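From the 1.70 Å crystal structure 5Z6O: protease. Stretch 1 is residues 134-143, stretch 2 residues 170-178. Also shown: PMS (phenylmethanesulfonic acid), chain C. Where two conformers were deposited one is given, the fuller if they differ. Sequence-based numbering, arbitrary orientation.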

# COMPACT_ATOMS: atom_id res chain seq x y z
N ASN A 134 4.70 3.18 0.70
CA ASN A 134 3.69 2.43 1.43
C ASN A 134 4.15 2.23 2.88
O ASN A 134 5.25 1.72 3.12
N MET A 135 3.27 2.54 3.83
CA MET A 135 3.60 2.39 5.26
C MET A 135 2.52 1.53 5.89
O MET A 135 1.47 2.04 6.25
N SER A 136 2.76 0.24 5.99
CA SER A 136 1.80 -0.66 6.63
C SER A 136 2.19 -0.90 8.07
O SER A 136 2.48 -2.01 8.46
N LEU A 137 2.34 0.17 8.83
CA LEU A 137 2.70 0.10 10.23
C LEU A 137 2.10 1.34 10.88
O LEU A 137 1.71 2.29 10.21
N GLY A 138 1.99 1.30 12.18
CA GLY A 138 1.28 2.38 12.85
C GLY A 138 1.55 2.25 14.33
O GLY A 138 2.06 1.24 14.81
N GLY A 139 1.20 3.30 15.04
CA GLY A 139 1.43 3.24 16.46
C GLY A 139 0.70 4.36 17.13
O GLY A 139 -0.18 4.97 16.53
N ALA A 140 1.06 4.59 18.38
CA ALA A 140 0.41 5.64 19.15
C ALA A 140 0.69 6.99 18.51
O ALA A 140 1.64 7.15 17.74
N TYR A 141 -0.16 7.95 18.83
CA TYR A 141 -0.01 9.29 18.29
C TYR A 141 1.38 9.84 18.55
O TYR A 141 1.92 9.71 19.66
N SER A 142 1.96 10.46 17.53
CA SER A 142 3.28 11.07 17.65
C SER A 142 3.34 12.26 16.71
O SER A 142 3.21 12.09 15.49
N ARG A 143 3.52 13.48 17.26
CA ARG A 143 3.67 14.65 16.40
C ARG A 143 4.86 14.48 15.46
O ARG A 143 4.78 14.84 14.28
N ALA A 170 -9.15 6.29 13.93
CA ALA A 170 -7.74 6.37 13.56
C ALA A 170 -7.13 7.73 13.82
O ALA A 170 -5.92 7.88 13.61
N SER A 171 -7.89 8.73 14.26
CA SER A 171 -7.25 10.00 14.57
C SER A 171 -6.29 9.91 15.76
O SER A 171 -5.48 10.82 15.95
N ASN A 172 -6.35 8.83 16.54
CA ASN A 172 -5.45 8.62 17.68
C ASN A 172 -4.20 7.85 17.31
O ASN A 172 -3.48 7.40 18.20
N SER A 173 -3.93 7.68 16.02
CA SER A 173 -2.83 6.86 15.56
C SER A 173 -1.96 7.66 14.61
O SER A 173 -2.44 8.55 13.91
N SER A 174 -0.67 7.32 14.59
CA SER A 174 0.29 7.95 13.71
C SER A 174 1.02 6.88 12.92
O SER A 174 1.42 5.87 13.50
N PRO A 175 1.24 7.08 11.61
CA PRO A 175 0.96 8.29 10.83
C PRO A 175 -0.45 8.35 10.21
O PRO A 175 -0.69 9.24 9.39
N ALA A 176 -1.39 7.49 10.63
CA ALA A 176 -2.73 7.51 10.03
C ALA A 176 -3.38 8.88 10.12
O ALA A 176 -4.16 9.26 9.24
N SER A 177 -3.10 9.63 11.20
CA SER A 177 -3.74 10.92 11.43
C SER A 177 -2.99 12.07 10.78
O SER A 177 -3.41 13.22 10.94
N ALA A 178 -1.91 11.80 10.05
CA ALA A 178 -1.03 12.86 9.57
C ALA A 178 -1.66 13.65 8.43
O ALA A 178 -2.49 13.12 7.68

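The contact turns on one small side chain: Ser174, just before the cis peptide bond of Pro175, loses more surface to the other stretch than any of its neighbours and anchors the chain beyond the short antiparallel pairing. Its backbone is bonded twice to Gly139, with Gly139 N to Ser174 O at 3.0 Å and Ser174 N to Gly139 O at 3.1 Å. Its hydroxyl, placed by an m rotamer (chi1 -71°), accepts from the backbone of Ser142, N to Ser174 OG at 2.9 Å, so a side chain of stretch 2 holds the backbone of stretch 1 three residues past Gly139. Ser174 CB also lies 3.6 Å from Ala140 O, while the methyl of Ala140 points away.

Tyr141, a t rotamer with chi2 84°, leaves the CA sideways and brings the CD1 side of its ring near stretch 2. Its CD1 comes 3.7 Å from Ser174 OG and 4.0 Å from Ser177 OG, the latter at the ring edge. Ser177 points toward stretch 1, and its p rotamer (chi1 59°) leaves OG both at the ring edge and within its own stretch's bond, OG donating to Ser173 O at 2.7 Å. A water joins the backbones nearby, accepting from Tyr141 N at 3.0 Å and donating to Asn172 O at 2.7 Å; the Asn172 side chain (m) points away.

At the other end the packing is apolar. Met135 points toward stretch 2, and its m, t, p chain brings CE to 3.8 Å from Pro175 CG. Leu137 (p, p) starts sideways, but its end comes nearer the other stretch.

Gly138 and Gly139 leave the backbone bare between these ends. The phenyl ring of phenylmethanesulfonic acid lies against Gly138, its C4 3.5 Å from Gly138 N; a CB on Gly138 would be crowded by the same C4, whereas Gly139 has room for one.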

# COMPACT_ATOMS: atom_id res chain seq x y z
CB ASN A 134 3.43 1.07 0.80
CG ASN A 134 2.28 0.35 1.50
OD1 ASN A 134 1.11 0.71 1.34
ND2 ASN A 134 2.61 -0.63 2.32
CB MET A 135 3.72 3.72 6.00
CG MET A 135 5.05 4.40 5.66
SD MET A 135 5.35 5.86 6.76
CE MET A 135 5.55 5.11 8.36
CB SER A 136 1.74 -1.99 5.87
OG SER A 136 1.04 -1.84 4.63
CB LEU A 137 4.22 0.07 10.45
CG LEU A 137 5.01 1.21 9.80
CD1 LEU A 137 5.09 2.45 10.69
CD2 LEU A 137 6.42 0.73 9.43
CB ALA A 140 0.91 5.62 20.60
CB TYR A 141 -1.05 10.21 18.92
CG TYR A 141 -0.86 11.60 18.42
CD1 TYR A 141 -1.40 12.00 17.23
CD2 TYR A 141 -0.09 12.53 19.14
CE1 TYR A 141 -1.23 13.30 16.76
CE2 TYR A 141 0.11 13.81 18.66
CZ TYR A 141 -0.47 14.18 17.48
OH TYR A 141 -0.31 15.44 16.96
CB SER A 142 4.38 10.06 17.31
OG SER A 142 5.62 10.72 17.16
CB ARG A 143 3.81 15.93 17.26
CG ARG A 143 4.13 17.20 16.46
CD ARG A 143 2.98 17.57 15.53
NE ARG A 143 3.36 18.72 14.70
CZ ARG A 143 3.15 19.99 15.04
NH1 ARG A 143 3.54 20.96 14.23
NH2 ARG A 143 2.58 20.30 16.21
CB ALA A 170 -7.57 6.00 12.08
CB SER A 171 -8.30 11.07 14.86
OG SER A 171 -9.04 10.69 16.00
CB ASN A 172 -6.17 7.87 18.80
CG ASN A 172 -7.49 8.50 19.19
OD1 ASN A 172 -7.52 9.65 19.65
ND2 ASN A 172 -8.59 7.75 18.99
CB SER A 173 -3.36 5.60 14.86
OG SER A 173 -3.97 4.74 15.80
CB SER A 174 1.31 8.78 14.51
OG SER A 174 0.65 9.93 15.02
CB PRO A 175 2.05 8.24 9.73
CG PRO A 175 2.31 6.79 9.52
CD PRO A 175 2.06 6.10 10.86
CB ALA A 176 -3.63 6.47 10.68
CB SER A 177 -3.88 11.18 12.95
OG SER A 177 -2.62 11.17 13.55
CB ALA A 178 0.30 12.29 9.09
C PMS C . 0.59 -4.39 10.90
S PMS C . -0.41 -5.07 9.55
C1 PMS C . 0.03 -3.04 11.37
C2 PMS C . -0.57 -2.14 10.49
C3 PMS C . -1.06 -0.93 10.95
C4 PMS C . -0.96 -0.60 12.30
C5 PMS C . -0.36 -1.50 13.17
C6 PMS C . 0.11 -2.71 12.71
O2S PMS C . -0.24 -6.56 9.41
O1S PMS C . -1.88 -4.94 9.82
O HOH W 1 -2.50 7.62 20.75